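Local atomic coordinates of phenolic acid decarboxylase (Sedimentibacter hydroxybenzoicus, PDB entry 7AE5), a protein that catalyses the reversible, non-oxidative decarboxylation of 4-hydroxybenzoate and 3,4-dihydroxybenzoate, using prenylated FMN as cofactor. Residues Glu195-Asn209 with Gly256-Arg270. Residues are numbered along the deposited sequence; the frame is centred on the assembly and turned at random.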
loop_
_atom_site.group_PDB
_atom_site.type_symbol
_atom_site.label_atom_id
_atom_site.label_comp_id
_atom_site.label_asym_id
_atom_site.label_seq_id
_atom_site.Cartn_x
_atom_site.Cartn_y
_atom_site.Cartn_z
ATOM N N GLU C 195 -46.955 21.501 -11.590
ATOM C CA GLU C 195 -46.352 22.573 -12.370
ATOM C C GLU C 195 -46.543 22.392 -13.870
ATOM O O GLU C 195 -46.426 23.371 -14.616
ATOM C CB GLU C 195 -44.862 22.689 -12.040
ATOM C CG GLU C 195 -44.591 23.094 -10.599
ATOM C CD GLU C 195 -43.121 23.339 -10.321
ATOM O OE1 GLU C 195 -42.325 22.382 -10.426
ATOM O OE2 GLU C 195 -42.763 24.490 -9.992
ATOM N N ALA C 196 -46.836 21.173 -14.329
ATOM C CA ALA C 196 -47.106 20.974 -15.750
ATOM C C ALA C 196 -48.458 21.557 -16.139
ATOM O O ALA C 196 -48.601 22.137 -17.221
ATOM C CB ALA C 196 -47.041 19.487 -16.100
ATOM N N GLU C 197 -49.461 21.413 -15.275
ATOM C CA GLU C 197 -50.780 21.984 -15.510
ATOM C C GLU C 197 -51.024 23.249 -14.696
ATOM O O GLU C 197 -52.164 23.718 -14.627
ATOM C CB GLU C 197 -51.870 20.948 -15.219
ATOM C CG GLU C 197 -51.747 20.272 -13.869
ATOM C CD GLU C 197 -52.651 19.061 -13.737
ATOM O OE1 GLU C 197 -52.710 18.478 -12.634
ATOM O OE2 GLU C 197 -53.303 18.694 -14.736
ATOM N N ASN C 198 -49.978 23.798 -14.067
ATOM C CA ASN C 198 -50.020 25.122 -13.440
ATOM C C ASN C 198 -50.981 25.155 -12.248
ATOM O O ASN C 198 -51.832 26.038 -12.136
ATOM C CB ASN C 198 -50.384 26.197 -14.471
ATOM C CG ASN C 198 -49.839 27.563 -14.112
ATOM O OD1 ASN C 198 -48.876 27.684 -13.354
ATOM N ND2 ASN C 198 -50.453 28.605 -14.660
ATOM N N LYS C 199 -50.829 24.186 -11.344
ATOM C CA LYS C 199 -51.675 24.126 -10.163
ATOM C C LYS C 199 -50.844 24.226 -8.890
ATOM O O LYS C 199 -49.698 23.765 -8.850
ATOM C CB LYS C 199 -52.494 22.829 -10.118
ATOM C CG LYS C 199 -53.248 22.511 -11.395
ATOM C CD LYS C 199 -54.021 21.209 -11.257
ATOM C CE LYS C 199 -55.042 21.049 -12.370
ATOM N NZ LYS C 199 -56.337 21.706 -12.042
ATOM N N PRO C 200 -51.390 24.834 -7.838
ATOM C CA PRO C 200 -50.700 24.834 -6.544
ATOM C C PRO C 200 -50.582 23.427 -5.977
ATOM O O PRO C 200 -51.288 22.502 -6.381
ATOM C CB PRO C 200 -51.598 25.710 -5.661
ATOM C CG PRO C 200 -52.328 26.598 -6.620
ATOM C CD PRO C 200 -52.517 25.783 -7.874
ATOM N N LEU C 201 -49.673 23.277 -5.020
ATOM C CA LEU C 201 -49.491 22.022 -4.290
ATOM C C LEU C 201 -49.546 22.330 -2.801
ATOM O O LEU C 201 -48.612 22.966 -2.270
ATOM C CB LEU C 201 -48.176 21.341 -4.659
ATOM C CG LEU C 201 -48.169 19.808 -4.651
ATOM C CD1 LEU C 201 -46.877 19.286 -5.240
ATOM C CD2 LEU C 201 -48.364 19.247 -3.250
ATOM N N PRO C 202 -50.580 21.887 -2.090
ATOM C CA PRO C 202 -50.762 22.323 -0.702
ATOM C C PRO C 202 -49.819 21.617 0.259
ATOM O O PRO C 202 -49.570 20.413 0.152
ATOM C CB PRO C 202 -52.225 21.962 -0.403
ATOM C CG PRO C 202 -52.687 21.073 -1.540
ATOM C CD PRO C 202 -51.545 20.848 -2.480
ATOM N N ILE C 203 -49.280 22.395 1.200
ATOM C CA ILE C 203 -48.480 21.873 2.302
ATOM C C ILE C 203 -48.891 22.589 3.580
ATOM O O ILE C 203 -49.521 23.649 3.556
ATOM C CB ILE C 203 -46.953 22.032 2.083
ATOM C CG1 ILE C 203 -46.495 23.443 2.454
ATOM C CG2 ILE C 203 -46.553 21.690 0.654
ATOM C CD1 ILE C 203 -44.995 23.610 2.444
ATOM N N ALA C 204 -48.528 21.987 4.709
ATOM C CA ALA C 204 -48.698 22.587 6.023
ATOM C C ALA C 204 -47.354 22.613 6.734
ATOM O O ALA C 204 -46.615 21.623 6.718
ATOM C CB ALA C 204 -49.724 21.822 6.862
ATOM N N ILE C 205 -47.037 23.748 7.347
ATOM C CA ILE C 205 -45.760 23.960 8.021
ATOM C C ILE C 205 -46.058 24.199 9.495
ATOM O O ILE C 205 -46.608 25.245 9.860
ATOM C CB ILE C 205 -44.981 25.136 7.416
ATOM C CG1 ILE C 205 -44.704 24.889 5.933
ATOM C CG2 ILE C 205 -43.681 25.360 8.162
ATOM C CD1 ILE C 205 -44.275 26.129 5.185
ATOM N N THR C 206 -45.702 23.235 10.339
ATOM C CA THR C 206 -45.967 23.318 11.769
ATOM C C THR C 206 -44.694 23.675 12.526
ATOM O O THR C 206 -43.622 23.123 12.261
ATOM C CB THR C 206 -46.538 22.001 12.302
ATOM O OG1 THR C 206 -45.514 20.999 12.311
ATOM C CG2 THR C 206 -47.698 21.535 11.431
ATOM N N ILE C 207 -44.824 24.605 13.472
ATOM C CA ILE C 207 -43.708 25.121 14.253
ATOM C C ILE C 207 -44.053 24.996 15.730
ATOM O O ILE C 207 -45.184 25.283 16.138
ATOM C CB ILE C 207 -43.394 26.588 13.887
ATOM C CG1 ILE C 207 -43.142 26.721 12.383
ATOM C CG2 ILE C 207 -42.200 27.102 14.679
ATOM C CD1 ILE C 207 -43.230 28.141 11.867
ATOM N N GLY C 208 -43.080 24.564 16.531
ATOM C CA GLY C 208 -43.296 24.389 17.955
ATOM C C GLY C 208 -44.105 23.146 18.264
ATOM O O GLY C 208 -45.328 23.215 18.405
ATOM N N ASN C 209 -43.433 22.003 18.383
ATOM C CA ASN C 209 -44.111 20.721 18.464
ATOM C C ASN C 209 -43.592 19.898 19.634
ATOM O O ASN C 209 -42.541 20.184 20.216
ATOM C CB ASN C 209 -43.935 19.913 17.169
ATOM C CG ASN C 209 -44.720 20.489 16.011
ATOM O OD1 ASN C 209 -45.951 20.528 16.039
ATOM N ND2 ASN C 209 -44.013 20.930 14.977
ATOM N N GLY C 256 -51.369 20.223 18.970
ATOM C CA GLY C 256 -50.729 21.151 19.878
ATOM C C GLY C 256 -49.617 22.016 19.326
ATOM O O GLY C 256 -48.885 22.618 20.121
ATOM N N SER C 257 -49.460 22.113 18.008
ATOM C CA SER C 257 -48.429 22.982 17.459
ATOM C C SER C 257 -48.655 24.428 17.868
ATOM O O SER C 257 -49.790 24.911 17.930
ATOM C CB SER C 257 -48.392 22.890 15.938
ATOM O OG SER C 257 -48.318 21.545 15.523
ATOM N N GLU C 258 -47.553 25.125 18.129
ATOM C CA GLU C 258 -47.647 26.537 18.462
ATOM C C GLU C 258 -48.102 27.354 17.261
ATOM O O GLU C 258 -48.903 28.283 17.407
ATOM C CB GLU C 258 -46.303 27.037 18.981
ATOM C CG GLU C 258 -45.855 26.351 20.259
ATOM C CD GLU C 258 -46.274 27.108 21.499
ATOM O OE1 GLU C 258 -46.887 28.186 21.363
ATOM O OE2 GLU C 258 -45.982 26.630 22.613
ATOM N N VAL C 259 -47.606 27.023 16.070
ATOM C CA VAL C 259 -47.931 27.743 14.842
ATOM C C VAL C 259 -48.123 26.725 13.724
ATOM O O VAL C 259 -47.378 25.744 13.631
ATOM C CB VAL C 259 -46.831 28.762 14.467
ATOM C CG1 VAL C 259 -47.182 29.492 13.181
ATOM C CG2 VAL C 259 -46.599 29.762 15.592
ATOM N N VAL C 260 -49.129 26.952 12.882
ATOM C CA VAL C 260 -49.362 26.143 11.690
ATOM C C VAL C 260 -49.454 27.079 10.493
ATOM O O VAL C 260 -50.235 28.036 10.507
ATOM C CB VAL C 260 -50.639 25.289 11.806
ATOM C CG1 VAL C 260 -50.841 24.467 10.542
ATOM C CG2 VAL C 260 -50.568 24.383 13.027
ATOM N N LEU C 261 -48.658 26.804 9.465
ATOM C CA LEU C 261 -48.623 27.612 8.248
ATOM C C LEU C 261 -49.219 26.785 7.115
ATOM O O LEU C 261 -48.558 25.898 6.568
ATOM C CB LEU C 261 -47.199 28.050 7.920
ATOM C CG LEU C 261 -46.409 28.747 9.027
ATOM C CD1 LEU C 261 -45.090 29.270 8.487
ATOM C CD2 LEU C 261 -47.225 29.875 9.623
ATOM N N GLU C 262 -50.467 27.077 6.764
ATOM C CA GLU C 262 -51.129 26.402 5.659
ATOM C C GLU C 262 -50.914 27.196 4.378
ATOM O O GLU C 262 -51.165 28.404 4.338
ATOM C CB GLU C 262 -52.620 26.229 5.945
ATOM C CG GLU C 262 -52.902 25.459 7.224
ATOM C CD GLU C 262 -54.384 25.300 7.499
ATOM O OE1 GLU C 262 -55.185 25.435 6.551
ATOM O OE2 GLU C 262 -54.745 25.035 8.666
ATOM N N GLY C 263 -50.440 26.519 3.343
ATOM C CA GLY C 263 -50.168 27.190 2.095
ATOM C C GLY C 263 -49.971 26.210 0.963
ATOM O O GLY C 263 -50.411 25.061 1.032
ATOM N N HIS C 264 -49.294 26.677 -0.084
ATOM C CA HIS C 264 -49.102 25.865 -1.274
ATOM C C HIS C 264 -47.819 26.269 -1.983
ATOM O O HIS C 264 -47.424 27.438 -1.968
ATOM C CB HIS C 264 -50.284 25.995 -2.242
ATOM C CG HIS C 264 -50.461 27.375 -2.798
ATOM N ND1 HIS C 264 -51.360 28.279 -2.274
ATOM C CD2 HIS C 264 -49.855 28.006 -3.833
ATOM C CE1 HIS C 264 -51.302 29.406 -2.962
ATOM N NE2 HIS C 264 -50.396 29.266 -3.913
ATOM N N ILE C 265 -47.180 25.285 -2.614
ATOM C CA ILE C 265 -46.080 25.574 -3.524
ATOM C C ILE C 265 -46.628 26.285 -4.753
ATOM O O ILE C 265 -47.600 25.833 -5.372
ATOM C CB ILE C 265 -45.342 24.284 -3.911
ATOM C CG1 ILE C 265 -45.033 23.451 -2.665
ATOM C CG2 ILE C 265 -44.072 24.614 -4.681
ATOM C CD1 ILE C 265 -43.961 22.404 -2.882
ATOM N N ILE C 266 -46.013 27.408 -5.106
ATOM C CA ILE C 266 -46.447 28.194 -6.258
ATOM C C ILE C 266 -45.861 27.563 -7.516
ATOM O O ILE C 266 -44.632 27.479 -7.650
ATOM C CB ILE C 266 -46.029 29.665 -6.110
ATOM C CG1 ILE C 266 -46.227 30.121 -4.663
ATOM C CG2 ILE C 266 -46.831 30.540 -7.058
ATOM C CD1 ILE C 266 -45.716 31.519 -4.379
ATOM N N PRO C 267 -46.692 27.104 -8.453
ATOM C CA PRO C 267 -46.165 26.361 -9.604
ATOM C C PRO C 267 -45.320 27.235 -10.518
ATOM O O PRO C 267 -45.604 28.419 -10.717
ATOM C CB PRO C 267 -47.431 25.869 -10.319
ATOM C CG PRO C 267 -48.513 26.791 -9.861
ATOM C CD PRO C 267 -48.163 27.160 -8.453
ATOM N N ARG C 268 -44.268 26.626 -11.073
ATOM C CA ARG C 268 -43.411 27.245 -12.087
ATOM C C ARG C 268 -42.728 28.511 -11.577
ATOM O O ARG C 268 -42.519 29.462 -12.335
ATOM C CB ARG C 268 -44.196 27.548 -13.369
ATOM C CG ARG C 268 -45.152 26.445 -13.788
ATOM C CD ARG C 268 -45.757 26.728 -15.151
ATOM N NE ARG C 268 -44.758 26.687 -16.212
ATOM C CZ ARG C 268 -44.180 25.580 -16.660
ATOM N NH1 ARG C 268 -44.479 24.391 -16.160
ATOM N NH2 ARG C 268 -43.283 25.667 -17.637
ATOM N N VAL C 269 -42.360 28.537 -10.300
ATOM C CA VAL C 269 -41.675 29.675 -9.700
ATOM C C VAL C 269 -40.373 29.184 -9.086
ATOM O O VAL C 269 -40.374 28.241 -8.285
ATOM C CB VAL C 269 -42.545 30.376 -8.643
ATOM C CG1 VAL C 269 -41.725 31.407 -7.878
ATOM C CG2 VAL C 269 -43.746 31.032 -9.303
ATOM N N ARG C 270 -39.267 29.821 -9.464
ATOM C CA ARG C 270 -37.949 29.500 -8.933
ATOM C C ARG C 270 -37.251 30.800 -8.568
ATOM O O ARG C 270 -37.088 31.678 -9.421
ATOM C CB ARG C 270 -37.121 28.708 -9.948
ATOM C CG ARG C 270 -37.772 27.405 -10.383
ATOM C CD ARG C 270 -37.847 26.401 -9.244
ATOM N NE ARG C 270 -38.213 25.078 -9.731
ATOM C CZ ARG C 270 -39.460 24.649 -9.865
ATOM N NH1 ARG C 270 -40.491 25.405 -9.523
ATOM N NH2 ARG C 270 -39.680 23.431 -10.351
HETATM O O HOH W 1 -47.516 29.691 -12.159
#
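Glu195, from the end of helix 188-196, lays its carboxylate edge-on against the guanidinium of Arg270, the two planes only 13° apart. In this salt bridge Glu195 OE1 takes Arg270 NH2 through its syn lone pair (2.8 Å) and Glu195 OE2 meets Arg270 NH1. On its anti side, tilted from the carboxylate plane, Glu195 OE2 also takes Arg268 N at 2.8 Å. Arg268 curls back, bent at chi3 (66°), to bring NH1 to Glu195 O and to Pro64 O of the ShdD chain. With only an alanine here in place of Glu195, Arg270 would probably lose its carboxylate partner and the turn 266-269 the bond to Arg268 N. Pro267 plugs the hollow against loop 197-200, its CG 3.4 Å from Lys199 O. Pro200 CG lies over one face of the His264 ring, offset toward the rim, a CH-pi contact. Beyond the loop, strands 201-207 and 259-265 zip together antiparallel; Leu261 fits against Ile205 (CB to CB 3.7 Å), whereas Gly263 presents no side chain opposite Ile203, whose CG2 packs against Ile265 CG1 (4.1 Å). At the far end Glu258 and Val259 both face Ile207, a classic beta bulge in the antiparallel sheet of the UbiD flavin-binding domain.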